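Local coordinates for protein L-talarate/Galactarate Dehydratase (Salmonella typhimurium, PDB 2PP0) that dehydrates both L-talarate and galactarate to 5-keto-4-deoxy-D-glucarate with the help of magnesium, and also epimerizes L-talarate to galactarate, at residues P43-K48 / F171-L176; I28-L33 / E66-D71. All blocks are in the same frame, centred on the assembly; numbering follows the deposited sequence.

Contact 1 (P43-K48 / F171-L176); sequences PVSDAK and FLHTPL
Two rings, Phe171 and His173, receive Val44 and its neighbours. Val44 CG1 sits over one face of the Phe171 ring, 3.5 Å from the ring centroid and 18° off its normal, a CH-pi contact. Ser45 O and Asp46 CB lie at the edge of that ring. The carbonyl oxygen of Pro43 lies over the centre of one His173 face, and Ser45 N comes to the edge, 3.1 Å from His173 CD2. The contact lies beside the active site, where, as in the enolase superfamily, a loop of the capping domain meets the barrel domain. Residues 43-48 include the substrate-binding Asp46, Ala47 and Lys48, and residues 171-176 follow strand 161-166. Phe171 also packs on Lys197, the proton acceptor. Val44 CG1 is anti to the backbone N (chi1 -180°), and this branch makes the closest contacts with Phe171. His173 CB rests 3.3 Å from Ser45 OG. Phe171 to Thr174 form a type I beta turn, and Leu172 N gives a weak, bent bond to Ser45 O (3.3 Å). Leu172 CD1 reaches the start of helix 47-50, 3.3 Å from Ala47 N. Asp46 OD2 is hydrogen-bonded to a bound glycerol. Asp46 is the N-cap of helix 47-50. Lys48 N meets Asp46 OD1 on the anti side, 29° out of the carboxylate plane. Lys48 also turns its side chain back to the same carboxylate: NZ uses the syn lone pairs of both oxygens, 2.8 Å from Asp46 OD1 and 2.7 Å from Asp46 OD2.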
ATOM      1  N   PRO B  43     -31.394 -12.787  21.005  1.00 41.33           N
ATOM      2  CA  PRO B  43     -30.903 -11.434  21.291  1.00 40.31           C
ATOM      3  C   PRO B  43     -29.496 -11.460  21.873  1.00 39.07           C
ATOM      4  O   PRO B  43     -29.213 -12.205  22.811  1.00 40.33           O
ATOM      5  CB  PRO B  43     -31.929 -10.896  22.279  1.00 40.21           C
ATOM      6  CG  PRO B  43     -33.203 -11.562  21.814  1.00 40.66           C
ATOM      7  CD  PRO B  43     -32.740 -12.984  21.577  1.00 41.08           C
ATOM      8  N   VAL B  44     -28.619 -10.643  21.303  1.00 38.40           N
ATOM      9  CA  VAL B  44     -27.233 -10.578  21.745  1.00 38.47           C
ATOM     10  C   VAL B  44     -26.942  -9.318  22.546  1.00 38.86           C
ATOM     11  O   VAL B  44     -27.302  -8.210  22.140  1.00 38.89           O
ATOM     12  CB  VAL B  44     -26.274 -10.611  20.541  1.00 36.52           C
ATOM     13  CG1 VAL B  44     -24.839 -10.544  21.022  1.00 35.25           C
ATOM     14  CG2 VAL B  44     -26.516 -11.872  19.720  1.00 37.25           C
ATOM     15  N   SER B  45     -26.278  -9.488  23.683  1.00 39.29           N
ATOM     16  CA  SER B  45     -25.938  -8.348  24.512  1.00 40.44           C
ATOM     17  C   SER B  45     -24.582  -8.503  25.187  1.00 40.50           C
ATOM     18  O   SER B  45     -24.272  -9.550  25.763  1.00 41.34           O
ATOM     19  CB  SER B  45     -27.034  -8.112  25.563  1.00 42.18           C
ATOM     20  OG  SER B  45     -27.161  -9.211  26.445  1.00 45.94           O
ATOM     21  N   ASP B  46     -23.761  -7.462  25.075  1.00 40.46           N
ATOM     22  CA  ASP B  46     -22.447  -7.437  25.704  1.00 39.18           C
ATOM     23  C   ASP B  46     -22.560  -6.477  26.890  1.00 39.54           C
ATOM     24  O   ASP B  46     -23.669  -6.168  27.334  1.00 38.74           O
ATOM     25  CB  ASP B  46     -21.368  -6.949  24.721  1.00 39.24           C
ATOM     26  CG  ASP B  46     -21.772  -5.683  23.970  1.00 41.38           C
ATOM     27  OD1 ASP B  46     -22.402  -4.786  24.566  1.00 41.88           O
ATOM     28  OD2 ASP B  46     -21.442  -5.576  22.772  1.00 41.95           O
ATOM     29  N   ALA B  47     -21.431  -5.995  27.399  1.00 38.41           N
ATOM     30  CA  ALA B  47     -21.460  -5.080  28.537  1.00 38.10           C
ATOM     31  C   ALA B  47     -22.207  -3.772  28.255  1.00 38.26           C
ATOM     32  O   ALA B  47     -22.703  -3.125  29.181  1.00 39.74           O
ATOM     33  CB  ALA B  47     -20.039  -4.777  28.998  1.00 37.09           C
ATOM     34  N   LYS B  48     -22.283  -3.377  26.990  1.00 37.84           N
ATOM     35  CA  LYS B  48     -22.975  -2.140  26.624  1.00 38.47           C
ATOM     36  C   LYS B  48     -24.459  -2.216  26.977  1.00 38.84           C
ATOM     37  O   LYS B  48     -25.097  -1.195  27.252  1.00 37.74           O
ATOM     38  CB  LYS B  48     -22.810  -1.859  25.127  1.00 38.18           C
ATOM     39  CG  LYS B  48     -21.371  -1.570  24.712  1.00 37.93           C
ATOM     40  CD  LYS B  48     -21.263  -1.216  23.232  1.00 37.84           C
ATOM     41  CE  LYS B  48     -21.296  -2.446  22.327  1.00 39.03           C
ATOM     42  NZ  LYS B  48     -22.593  -3.183  22.329  1.00 39.75           N
ATOM     43  N   PHE B 171     -20.772 -14.328  24.941  1.00 38.23           N
ATOM     44  CA  PHE B 171     -21.532 -13.121  25.278  1.00 38.66           C
ATOM     45  C   PHE B 171     -22.162 -13.143  26.673  1.00 39.42           C
ATOM     46  O   PHE B 171     -22.359 -14.209  27.265  1.00 38.97           O
ATOM     47  CB  PHE B 171     -22.599 -12.873  24.209  1.00 37.43           C
ATOM     48  CG  PHE B 171     -22.078 -12.161  22.985  1.00 37.76           C
ATOM     49  CD1 PHE B 171     -22.051 -10.770  22.934  1.00 37.52           C
ATOM     50  CD2 PHE B 171     -21.616 -12.881  21.882  1.00 38.88           C
ATOM     51  CE1 PHE B 171     -21.575 -10.099  21.799  1.00 37.59           C
ATOM     52  CE2 PHE B 171     -21.135 -12.222  20.742  1.00 38.06           C
ATOM     53  CZ  PHE B 171     -21.117 -10.829  20.701  1.00 38.12           C
ATOM     54  N   LEU B 172     -22.482 -11.950  27.182  1.00 39.97           N
ATOM     55  CA  LEU B 172     -23.049 -11.776  28.524  1.00 39.92           C
ATOM     56  C   LEU B 172     -24.495 -12.205  28.787  1.00 40.72           C
ATOM     57  O   LEU B 172     -24.924 -12.252  29.940  1.00 40.98           O
ATOM     58  CB  LEU B 172     -22.868 -10.320  28.971  1.00 39.17           C
ATOM     59  CG  LEU B 172     -21.462  -9.964  29.464  1.00 38.12           C
ATOM     60  CD1 LEU B 172     -21.322  -8.458  29.587  1.00 38.21           C
ATOM     61  CD2 LEU B 172     -21.198 -10.654  30.802  1.00 36.69           C
ATOM     62  N   HIS B 173     -25.252 -12.507  27.740  1.00 40.88           N
ATOM     63  CA  HIS B 173     -26.633 -12.943  27.927  1.00 41.34           C
ATOM     64  C   HIS B 173     -26.646 -14.467  28.042  1.00 41.96           C
ATOM     65  O   HIS B 173     -27.692 -15.085  28.247  1.00 43.40           O
ATOM     66  CB  HIS B 173     -27.485 -12.505  26.737  1.00 41.86           C
ATOM     67  CG  HIS B 173     -27.017 -13.060  25.427  1.00 42.86           C
ATOM     68  ND1 HIS B 173     -27.276 -14.355  25.031  1.00 43.02           N
ATOM     69  CD2 HIS B 173     -26.273 -12.506  24.441  1.00 42.01           C
ATOM     70  CE1 HIS B 173     -26.711 -14.574  23.857  1.00 42.10           C
ATOM     71  NE2 HIS B 173     -26.096 -13.469  23.477  1.00 43.04           N
ATOM     72  N   THR B 174     -25.463 -15.062  27.917  1.00 40.91           N
ATOM     73  CA  THR B 174     -25.299 -16.509  27.977  1.00 40.83           C
ATOM     74  C   THR B 174     -24.879 -16.989  29.369  1.00 41.03           C
ATOM     75  O   THR B 174     -23.833 -16.587  29.885  1.00 40.90           O
ATOM     76  CB  THR B 174     -24.235 -16.968  26.948  1.00 40.43           C
ATOM     77  OG1 THR B 174     -24.605 -16.506  25.642  1.00 39.54           O
ATOM     78  CG2 THR B 174     -24.117 -18.485  26.928  1.00 39.81           C
ATOM     79  N   PRO B 175     -25.694 -17.856  29.999  1.00 41.36           N
ATOM     80  CA  PRO B 175     -25.357 -18.365  31.334  1.00 41.02           C
ATOM     81  C   PRO B 175     -24.007 -19.076  31.298  1.00 41.32           C
ATOM     82  O   PRO B 175     -23.609 -19.603  30.256  1.00 40.85           O
ATOM     83  CB  PRO B 175     -26.506 -19.323  31.640  1.00 41.43           C
ATOM     84  CG  PRO B 175     -27.654 -18.733  30.870  1.00 41.69           C
ATOM     85  CD  PRO B 175     -27.001 -18.371  29.556  1.00 41.12           C
ATOM     86  N   LEU B 176     -23.315 -19.101  32.432  1.00 40.90           N
ATOM     87  CA  LEU B 176     -22.001 -19.729  32.513  1.00 42.10           C
ATOM     88  C   LEU B 176     -21.917 -21.156  31.968  1.00 43.76           C
ATOM     89  O   LEU B 176     -21.011 -21.474  31.195  1.00 44.22           O
ATOM     90  CB  LEU B 176     -21.496 -19.705  33.956  1.00 41.00           C
ATOM     91  CG  LEU B 176     -20.121 -20.339  34.198  1.00 41.36           C
ATOM     92  CD1 LEU B 176     -19.097 -19.727  33.254  1.00 41.34           C
ATOM     93  CD2 LEU B 176     -19.703 -20.125  35.649  1.00 41.15           C
TER

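Contact 2 (I28-L33 / E66-D71); sequences IEWVKL and EIRSRD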
ATOM      1  N   ILE B  28     -16.805   0.869 -15.653  1.00 28.71           N
ATOM      2  CA  ILE B  28     -17.941   0.391 -14.876  1.00 29.93           C
ATOM      3  C   ILE B  28     -19.205   0.741 -15.668  1.00 30.56           C
ATOM      4  O   ILE B  28     -19.321   1.850 -16.189  1.00 31.46           O
ATOM      5  CB  ILE B  28     -17.999   1.069 -13.475  1.00 31.21           C
ATOM      6  CG1 ILE B  28     -16.788   0.630 -12.635  1.00 29.28           C
ATOM      7  CG2 ILE B  28     -19.304   0.696 -12.766  1.00 28.87           C
ATOM      8  CD1 ILE B  28     -16.638   1.360 -11.301  1.00 27.70           C
ATOM      9  N   GLU B  29     -20.144  -0.195 -15.772  1.00 30.47           N
ATOM     10  CA  GLU B  29     -21.368   0.080 -16.519  1.00 32.65           C
ATOM     11  C   GLU B  29     -22.641  -0.231 -15.746  1.00 32.42           C
ATOM     12  O   GLU B  29     -23.729   0.130 -16.182  1.00 33.29           O
ATOM     13  CB  GLU B  29     -21.387  -0.711 -17.838  1.00 34.31           C
ATOM     14  CG  GLU B  29     -20.190  -0.448 -18.744  1.00 35.17           C
ATOM     15  CD  GLU B  29     -20.392  -0.995 -20.146  1.00 37.56           C
ATOM     16  OE1 GLU B  29     -20.981  -2.090 -20.272  1.00 35.12           O
ATOM     17  OE2 GLU B  29     -19.948  -0.335 -21.113  1.00 37.31           O
ATOM     18  N   TRP B  30     -22.506  -0.888 -14.600  1.00 32.31           N
ATOM     19  CA  TRP B  30     -23.672  -1.257 -13.806  1.00 32.16           C
ATOM     20  C   TRP B  30     -23.327  -1.435 -12.333  1.00 32.18           C
ATOM     21  O   TRP B  30     -22.277  -1.984 -11.995  1.00 29.81           O
ATOM     22  CB  TRP B  30     -24.248  -2.568 -14.339  1.00 32.87           C
ATOM     23  CG  TRP B  30     -25.489  -3.041 -13.654  1.00 31.08           C
ATOM     24  CD1 TRP B  30     -26.767  -2.622 -13.891  1.00 30.39           C
ATOM     25  CD2 TRP B  30     -25.582  -4.067 -12.656  1.00 30.52           C
ATOM     26  NE1 TRP B  30     -27.648  -3.328 -13.109  1.00 31.52           N
ATOM     27  CE2 TRP B  30     -26.948  -4.222 -12.342  1.00 29.16           C
ATOM     28  CE3 TRP B  30     -24.641  -4.874 -12.000  1.00 31.24           C
ATOM     29  CZ2 TRP B  30     -27.401  -5.151 -11.402  1.00 30.41           C
ATOM     30  CZ3 TRP B  30     -25.093  -5.799 -11.062  1.00 32.61           C
ATOM     31  CH2 TRP B  30     -26.462  -5.928 -10.773  1.00 30.04           C
ATOM     32  N   VAL B  31     -24.230  -0.978 -11.466  1.00 31.42           N
ATOM     33  CA  VAL B  31     -24.052  -1.086 -10.022  1.00 29.92           C
ATOM     34  C   VAL B  31     -25.383  -1.396  -9.353  1.00 30.69           C
ATOM     35  O   VAL B  31     -26.402  -0.802  -9.698  1.00 29.55           O
ATOM     36  CB  VAL B  31     -23.549   0.231  -9.395  1.00 30.45           C
ATOM     37  CG1 VAL B  31     -23.255   0.008  -7.916  1.00 30.32           C
ATOM     38  CG2 VAL B  31     -22.331   0.739 -10.121  1.00 31.48           C
ATOM     39  N   LYS B  32     -25.370  -2.320  -8.398  1.00 29.69           N
ATOM     40  CA  LYS B  32     -26.577  -2.668  -7.658  1.00 31.63           C
ATOM     41  C   LYS B  32     -26.308  -2.619  -6.160  1.00 31.69           C
ATOM     42  O   LYS B  32     -25.399  -3.285  -5.662  1.00 31.11           O
ATOM     43  CB  LYS B  32     -27.075  -4.068  -8.009  1.00 32.87           C
ATOM     44  CG  LYS B  32     -28.340  -4.442  -7.248  1.00 33.36           C
ATOM     45  CD  LYS B  32     -28.786  -5.857  -7.556  1.00 36.66           C
ATOM     46  CE  LYS B  32     -30.043  -6.202  -6.783  1.00 39.42           C
ATOM     47  NZ  LYS B  32     -30.415  -7.623  -6.964  1.00 42.58           N
ATOM     48  N   LEU B  33     -27.105  -1.830  -5.446  1.00 30.53           N
ATOM     49  CA  LEU B  33     -26.956  -1.710  -4.002  1.00 30.34           C
ATOM     50  C   LEU B  33     -28.134  -2.390  -3.329  1.00 30.70           C
ATOM     51  O   LEU B  33     -29.260  -2.333  -3.826  1.00 32.01           O
ATOM     52  CB  LEU B  33     -26.911  -0.237  -3.593  1.00 31.15           C
ATOM     53  CG  LEU B  33     -25.858   0.642  -4.277  1.00 32.39           C
ATOM     54  CD1 LEU B  33     -25.998   2.073  -3.784  1.00 33.44           C
ATOM     55  CD2 LEU B  33     -24.458   0.110  -3.986  1.00 31.18           C
ATOM     56  N   GLU B  66     -22.771  -4.408  -5.750  1.00 31.54           N
ATOM     57  CA  GLU B  66     -22.396  -5.324  -6.823  1.00 30.79           C
ATOM     58  C   GLU B  66     -22.068  -4.422  -8.002  1.00 30.49           C
ATOM     59  O   GLU B  66     -22.863  -3.552  -8.360  1.00 28.88           O
ATOM     60  CB  GLU B  66     -23.559  -6.254  -7.159  1.00 31.20           C
ATOM     61  CG  GLU B  66     -23.985  -7.133  -5.996  1.00 31.41           C
ATOM     62  CD  GLU B  66     -25.260  -7.899  -6.283  1.00 35.94           C
ATOM     63  OE1 GLU B  66     -25.238  -8.778  -7.173  1.00 35.15           O
ATOM     64  OE2 GLU B  66     -26.288  -7.617  -5.625  1.00 34.80           O
ATOM     65  N   ILE B  67     -20.883  -4.610  -8.576  1.00 28.60           N
ATOM     66  CA  ILE B  67     -20.417  -3.797  -9.693  1.00 27.99           C
ATOM     67  C   ILE B  67     -20.013  -4.689 -10.867  1.00 29.23           C
ATOM     68  O   ILE B  67     -19.361  -5.715 -10.676  1.00 27.85           O
ATOM     69  CB  ILE B  67     -19.179  -2.949  -9.275  1.00 29.15           C
ATOM     70  CG1 ILE B  67     -19.506  -2.112  -8.033  1.00 30.64           C
ATOM     71  CG2 ILE B  67     -18.745  -2.038 -10.422  1.00 26.81           C
ATOM     72  CD1 ILE B  67     -18.306  -1.315  -7.492  1.00 29.85           C
ATOM     73  N   ARG B  68     -20.419  -4.303 -12.074  1.00 29.38           N
ATOM     74  CA  ARG B  68     -20.078  -5.058 -13.277  1.00 31.44           C
ATOM     75  C   ARG B  68     -19.439  -4.123 -14.288  1.00 30.43           C
ATOM     76  O   ARG B  68     -19.905  -3.002 -14.491  1.00 31.21           O
ATOM     77  CB  ARG B  68     -21.327  -5.733 -13.863  1.00 31.94           C
ATOM     78  CG  ARG B  68     -21.693  -6.997 -13.108  1.00 33.86           C
ATOM     79  CD  ARG B  68     -23.033  -7.591 -13.517  1.00 37.61           C
ATOM     80  NE  ARG B  68     -23.330  -8.761 -12.694  1.00 39.41           N
ATOM     81  CZ  ARG B  68     -22.704  -9.934 -12.799  1.00 43.60           C
ATOM     82  NH1 ARG B  68     -21.748 -10.108 -13.706  1.00 43.25           N
ATOM     83  NH2 ARG B  68     -23.012 -10.927 -11.974  1.00 44.26           N
ATOM     84  N   SER B  69     -18.359  -4.582 -14.910  1.00 30.19           N
ATOM     85  CA  SER B  69     -17.640  -3.765 -15.883  1.00 31.42           C
ATOM     86  C   SER B  69     -17.958  -4.127 -17.334  1.00 31.41           C
ATOM     87  O   SER B  69     -18.473  -5.206 -17.631  1.00 30.55           O
ATOM     88  CB  SER B  69     -16.132  -3.902 -15.663  1.00 32.24           C
ATOM     89  OG  SER B  69     -15.705  -5.212 -16.000  1.00 32.93           O
ATOM     90  N   ARG B  70     -17.630  -3.206 -18.231  1.00 31.45           N
ATOM     91  CA  ARG B  70     -17.844  -3.392 -19.651  1.00 33.91           C
ATOM     92  C   ARG B  70     -17.176  -4.679 -20.141  1.00 35.44           C
ATOM     93  O   ARG B  70     -17.770  -5.443 -20.897  1.00 36.08           O
ATOM     94  CB  ARG B  70     -17.259  -2.200 -20.410  1.00 35.55           C
ATOM     95  CG  ARG B  70     -17.336  -2.309 -21.925  1.00 35.19           C
ATOM     96  CD  ARG B  70     -16.373  -1.323 -22.548  1.00 35.45           C
ATOM     97  NE  ARG B  70     -14.992  -1.663 -22.213  1.00 36.63           N
ATOM     98  CZ  ARG B  70     -13.952  -0.861 -22.416  1.00 37.54           C
ATOM     99  NH1 ARG B  70     -14.134   0.335 -22.956  1.00 37.13           N
ATOM    100  NH2 ARG B  70     -12.731  -1.254 -22.081  1.00 37.09           N
ATOM    101  N   ASP B  71     -15.947  -4.924 -19.695  1.00 34.69           N
ATOM    102  CA  ASP B  71     -15.214  -6.105 -20.138  1.00 35.43           C
ATOM    103  C   ASP B  71     -15.558  -7.416 -19.445  1.00 35.44           C
ATOM    104  O   ASP B  71     -14.780  -8.370 -19.492  1.00 35.27           O
ATOM    105  CB  ASP B  71     -13.707  -5.842 -20.073  1.00 34.83           C
ATOM    106  CG  ASP B  71     -13.289  -4.676 -20.957  1.00 35.80           C
ATOM    107  OD1 ASP B  71     -14.013  -4.394 -21.938  1.00 34.58           O
ATOM    108  OD2 ASP B  71     -12.244  -4.045 -20.685  1.00 35.79           O
TER
HETATM  109  O   HOH W   1     -26.537  -5.468  -4.054  1.00 29.58           O
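Ile28 and Ile67 meet on the tightly packed side, methyl to methyl, with Ile28 CG2 3.6 Å from Ile67 CG2. Both CG2 atoms stand anti to their backbone N. Leu139 of helix 127-146 touches both isoleucines, and Val31 pairs with Ile67 on the same face of the sheet. Five backbone hydrogen bonds, one of them weak, join the strands. Arg68 N bonds to Trp30 O at 3.0 Å, and Lys32 and Glu66 exchange two bonds as a hydrogen-bonded pair. A classic beta bulge sets Glu29 and Trp30 together opposite Arg68. Arg68 O takes a nearly straight bond from Glu29 N (3.1 Å, 175°) and a weak one from Trp30 N. The strands belong to the antiparallel sheet of the N-terminal capping domain of the mandelate racemase family, and they are its two central strands. The face with Trp30, Lys32, Glu66 and Arg68 is more polar and partly open to solvent. Trp30 and Arg68 lie side by side and point the same way, with Arg68 CD 3.5 Å from Trp30 CE3. The indole and guanidinium planes are 41° apart, and the indole NE1 bonds to Glu393. Lys32 is fully extended beside Glu66, but its NZ stays 4.3 Å from Glu66 OE2, too far for a salt bridge. Arg385 takes that carboxylate instead, and a water bridges Glu66 OE2 and Lys32 O. At the exposed end, the Glu29 carboxylate touches the aliphatic part of Arg70, OE2 3.3 Å from Arg70 CB. The Arg70 guanidinium turns to Asp71, gripping it side-on with NE and NH2, and NE is 2.9 Å from Asp71 OD1.

The centres of contacts 1 and 2 are about 41 Å apart, and their nearest atoms about 25 Å. They lie on opposite sides of the chain's centre. Their segments alternate along the chain: 28-33, 43-48, 66-71, 171-176. Strand 28-40 leaves contact 2 and leads to the loop of contact 1. After helix 47-50, strand 57-69 returns to contact 2. Contact 2 therefore ties together the far ends of the two strands that carry the substrate-binding loop. It lies within the sheet of the capping domain, away from the annotated sites. Contact 1 joins that loop to the barrel domain, beside the active site.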